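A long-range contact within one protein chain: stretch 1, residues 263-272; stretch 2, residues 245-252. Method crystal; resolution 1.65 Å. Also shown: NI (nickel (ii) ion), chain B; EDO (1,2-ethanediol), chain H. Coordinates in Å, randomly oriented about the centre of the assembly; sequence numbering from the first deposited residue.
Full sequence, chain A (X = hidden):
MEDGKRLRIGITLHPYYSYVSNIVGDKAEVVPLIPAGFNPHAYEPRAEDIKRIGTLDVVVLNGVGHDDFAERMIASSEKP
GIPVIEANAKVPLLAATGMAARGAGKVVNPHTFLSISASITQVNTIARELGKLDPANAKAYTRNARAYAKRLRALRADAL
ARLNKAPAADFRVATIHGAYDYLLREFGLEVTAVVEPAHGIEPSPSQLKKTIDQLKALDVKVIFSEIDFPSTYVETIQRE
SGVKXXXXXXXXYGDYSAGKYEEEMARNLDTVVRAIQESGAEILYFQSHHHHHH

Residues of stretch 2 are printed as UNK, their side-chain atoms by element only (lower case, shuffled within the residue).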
# COMPACT_ATOMS: atom_id res chain seq x y z
N GLU A 263 9.60 -7.27 2.77
CA GLU A 263 10.21 -7.94 1.61
C GLU A 263 9.89 -7.18 0.31
O GLU A 263 10.81 -6.82 -0.44
CB GLU A 263 9.75 -9.42 1.50
CG GLU A 263 10.35 -10.31 2.57
CD GLU A 263 9.69 -11.67 2.74
OE1 GLU A 263 9.26 -12.26 1.72
OE2 GLU A 263 9.62 -12.16 3.89
N GLU A 264 8.60 -6.88 0.08
CA GLU A 264 8.14 -6.21 -1.14
C GLU A 264 8.47 -4.72 -1.16
O GLU A 264 8.76 -4.19 -2.24
CB GLU A 264 6.67 -6.49 -1.40
CG GLU A 264 6.48 -8.00 -1.48
CD GLU A 264 5.19 -8.53 -2.05
OE1 GLU A 264 4.32 -7.71 -2.45
OE2 GLU A 264 5.03 -9.77 -2.08
N MET A 265 8.48 -4.04 0.02
CA MET A 265 8.89 -2.63 0.03
C MET A 265 10.38 -2.51 -0.29
O MET A 265 10.76 -1.57 -0.99
CB MET A 265 8.60 -1.94 1.36
CG MET A 265 7.20 -1.45 1.46
SD MET A 265 6.62 -0.25 0.18
CE MET A 265 7.55 1.20 0.60
N ALA A 266 11.22 -3.45 0.20
CA ALA A 266 12.66 -3.42 -0.10
C ALA A 266 12.84 -3.53 -1.64
O ALA A 266 13.54 -2.72 -2.23
CB ALA A 266 13.38 -4.57 0.61
N ARG A 267 12.09 -4.45 -2.28
CA ARG A 267 12.14 -4.62 -3.74
C ARG A 267 11.61 -3.38 -4.48
O ARG A 267 12.21 -2.98 -5.49
CB ARG A 267 11.44 -5.91 -4.18
CG ARG A 267 12.28 -7.14 -3.74
CD ARG A 267 12.07 -8.33 -4.65
NE ARG A 267 10.76 -8.95 -4.44
CZ ARG A 267 10.53 -9.94 -3.58
NH1 ARG A 267 11.51 -10.41 -2.82
NH2 ARG A 267 9.31 -10.46 -3.47
N ASN A 268 10.56 -2.73 -3.94
CA ASN A 268 9.98 -1.50 -4.51
C ASN A 268 11.04 -0.38 -4.50
O ASN A 268 11.33 0.21 -5.54
CB ASN A 268 8.76 -1.07 -3.72
CG ASN A 268 7.50 -1.77 -4.19
OD1 ASN A 268 7.51 -2.48 -5.21
ND2 ASN A 268 6.41 -1.59 -3.47
N LEU A 269 11.63 -0.13 -3.34
CA LEU A 269 12.68 0.89 -3.21
C LEU A 269 13.90 0.60 -4.10
O LEU A 269 14.46 1.53 -4.69
CB LEU A 269 13.07 1.07 -1.73
CG LEU A 269 11.99 1.70 -0.82
CD1 LEU A 269 12.47 1.79 0.62
CD2 LEU A 269 11.58 3.09 -1.28
N ASP A 270 14.30 -0.68 -4.22
CA ASP A 270 15.45 -1.07 -5.06
C ASP A 270 15.16 -0.77 -6.54
O ASP A 270 16.05 -0.33 -7.25
CB ASP A 270 15.80 -2.55 -4.89
CG ASP A 270 16.45 -2.89 -3.57
OD1 ASP A 270 16.98 -1.96 -2.90
OD2 ASP A 270 16.42 -4.09 -3.19
N THR A 271 13.90 -1.03 -6.99
CA THR A 271 13.50 -0.79 -8.37
C THR A 271 13.50 0.72 -8.67
O THR A 271 14.02 1.12 -9.71
CB THR A 271 12.16 -1.49 -8.66
OG1 THR A 271 12.35 -2.91 -8.55
CG2 THR A 271 11.60 -1.14 -10.06
N VAL A 272 12.99 1.55 -7.74
CA VAL A 272 13.01 3.01 -7.91
C VAL A 272 14.47 3.48 -8.00
O VAL A 272 14.80 4.26 -8.89
CB VAL A 272 12.21 3.76 -6.82
CG1 VAL A 272 12.33 5.28 -7.00
CG2 VAL A 272 10.73 3.33 -6.85
N UNK A 245 10.38 0.86 -19.03
CA UNK A 245 9.44 0.21 -18.14
C UNK A 245 10.09 -0.51 -16.95
O UNK A 245 11.04 -1.28 -17.11
c UNK A 245 6.41 -0.88 -17.69
c UNK A 245 8.57 -0.78 -18.95
c UNK A 245 7.15 -2.86 -19.02
c UNK A 245 7.59 -1.67 -18.17
N UNK A 246 9.54 -0.26 -15.75
CA UNK A 246 9.90 -0.91 -14.49
C UNK A 246 8.56 -1.32 -13.86
O UNK A 246 7.51 -0.81 -14.26
c UNK A 246 10.69 0.03 -13.56
c UNK A 246 11.98 0.53 -14.17
c UNK A 246 14.38 0.34 -14.51
c UNK A 246 14.37 1.48 -15.31
c UNK A 246 13.18 2.16 -15.52
c UNK A 246 12.00 1.69 -14.95
o UNK A 246 15.50 2.00 -15.88
c UNK A 246 13.19 -0.13 -13.95
N UNK A 247 8.59 -2.28 -12.94
CA UNK A 247 7.37 -2.74 -12.30
C UNK A 247 7.52 -2.73 -10.78
O UNK A 247 8.61 -2.98 -10.24
o UNK A 247 6.73 -4.11 -14.20
c UNK A 247 6.99 -4.13 -12.81
N UNK A 248 6.42 -2.38 -10.12
CA UNK A 248 6.31 -2.26 -8.67
C UNK A 248 5.18 -3.10 -8.11
O UNK A 248 4.23 -3.45 -8.84
c UNK A 248 7.23 0.22 -8.66
c UNK A 248 6.81 1.63 -8.30
c UNK A 248 8.60 -0.12 -8.00
c UNK A 248 6.13 -0.78 -8.26
N UNK A 249 5.27 -3.39 -6.82
CA UNK A 249 4.28 -4.16 -6.10
C UNK A 249 3.37 -3.27 -5.27
O UNK A 249 3.84 -2.46 -4.47
o UNK A 249 3.97 -5.91 -4.47
c UNK A 249 4.95 -5.20 -5.20
N UNK A 250 2.05 -3.49 -5.39
CA UNK A 250 1.02 -2.82 -4.59
C UNK A 250 0.93 -3.60 -3.22
O UNK A 250 0.14 -3.22 -2.35
n UNK A 250 -2.07 -2.26 -3.63
c UNK A 250 -0.32 -2.96 -5.34
c UNK A 250 -2.18 -1.18 -5.59
n UNK A 250 -3.19 -0.74 -4.76
c UNK A 250 -3.10 -1.42 -3.62
c UNK A 250 -1.46 -2.09 -4.88
N UNK A 251 1.71 -4.71 -3.07
CA UNK A 251 1.72 -5.59 -1.87
C UNK A 251 0.26 -6.08 -1.65
O UNK A 251 -0.37 -5.83 -0.61
c UNK A 251 4.47 -3.37 0.01
c UNK A 251 3.71 -4.16 -1.08
c UNK A 251 2.39 -4.91 -0.64
c UNK A 251 2.64 -5.97 0.48
N UNK A 252 -0.32 -6.70 -2.70
CA UNK A 252 -1.72 -7.11 -2.68
C UNK A 252 -1.95 -8.51 -3.25
O UNK A 252 -3.10 -8.92 -3.34
o UNK A 252 -2.23 -6.27 -4.89
c UNK A 252 -2.54 -6.12 -3.50
NI NI B . -4.88 0.58 -5.26
C1 EDO H . 19.39 -4.47 -0.82
O1 EDO H . 19.27 -4.26 -2.21
C2 EDO H . 19.28 -3.10 -0.11
O2 EDO H . 18.07 -2.47 -0.50
O HOH W 1 9.91 -3.99 -8.12
O HOH W 2 2.17 -8.69 -3.76

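Position 245 has four side-chain carbons, forked at the second. None comes within reach of the helix. The residue is Leu245.

Position 246 carries one carbon, then a ring of six carbons bearing one oxygen. Its CB lies 3.8 Å from Thr271 CG2, and that methyl sits obliquely to the ring. A six-carbon ring with an oxygen is a tyrosine: Tyr246. Its OH is hydrogen-bonded elsewhere in the structure.

Position 247 has one carbon and one oxygen; its CA-to-CB bond points away from the helix. This is Ser247. Its backbone does the work here: Ser247 O is 3.5 Å from Thr271 CG2. Water 1 donates to Ser247 O at 2.7 Å and is hydrogen-bonded to Thr271 OG1, also at 2.7 Å, so it bridges strand and helix.

Position 248 again has four carbons forked at the second, starting sideways but ending nearer the helix. One terminal carbon lies against Thr271 CG2 and Val272 CG2. The residue is Leu248. Its CD2 meets Thr271 CG2 at 3.8 Å and Val272 CG2 at 4.2 Å. Its CA is 5.6 Å from Asn268 CA, the shortest CA spacing in the register.

Position 249 has one carbon and one oxygen, with CB directed toward the helix. The oxygen lies 2.7 Å from Glu264 OE1. This is Ser249, and its OG donates to that carboxylate oxygen. Its backbone pairs with one amide side chain: Ser249 N donates to Asn268 OD1 at 2.9 Å, and Asn268 ND2 donates to Ser249 O at 2.9 Å.

Position 250 has one carbon and a five-membered ring of three carbons and two nitrogens. Its CA-to-CB bond points away from the helix, and the side chain makes no contact with it. The residue is His250. Its NE2 binds the nickel ion at 2.2 Å.

Position 251 has four carbons, forked at the first, with one arm two carbons long. The end of the longer arm packs on Met265 CG. This is Ile251. Its CD1 lies 3.6 Å from Met265 CG. Its backbone N donates to Ser249 OG at 2.9 Å, so that hydroxyl accepts from Ile251 while donating to Glu264.

Position 252 has one carbon and one oxygen, and no contact with the helix. The residue is Ser252.

The helix and strand run nearly antiparallel, at 162°. Asn268 uses both ends of its amide to hold the backbone of Ser249, much as a neighbouring strand would. The Glu264 carboxylate accepts from the Ser249 hydroxyl. Apolar contacts flank this polar centre, with Ile251 against Met265 and Leu248 against Val272. His250 makes no contact with the helix; its NE2 binds the nickel ion, with five further ligand atoms from elsewhere in the structure.

Stretch 2 (245-252) LYSLSHIS
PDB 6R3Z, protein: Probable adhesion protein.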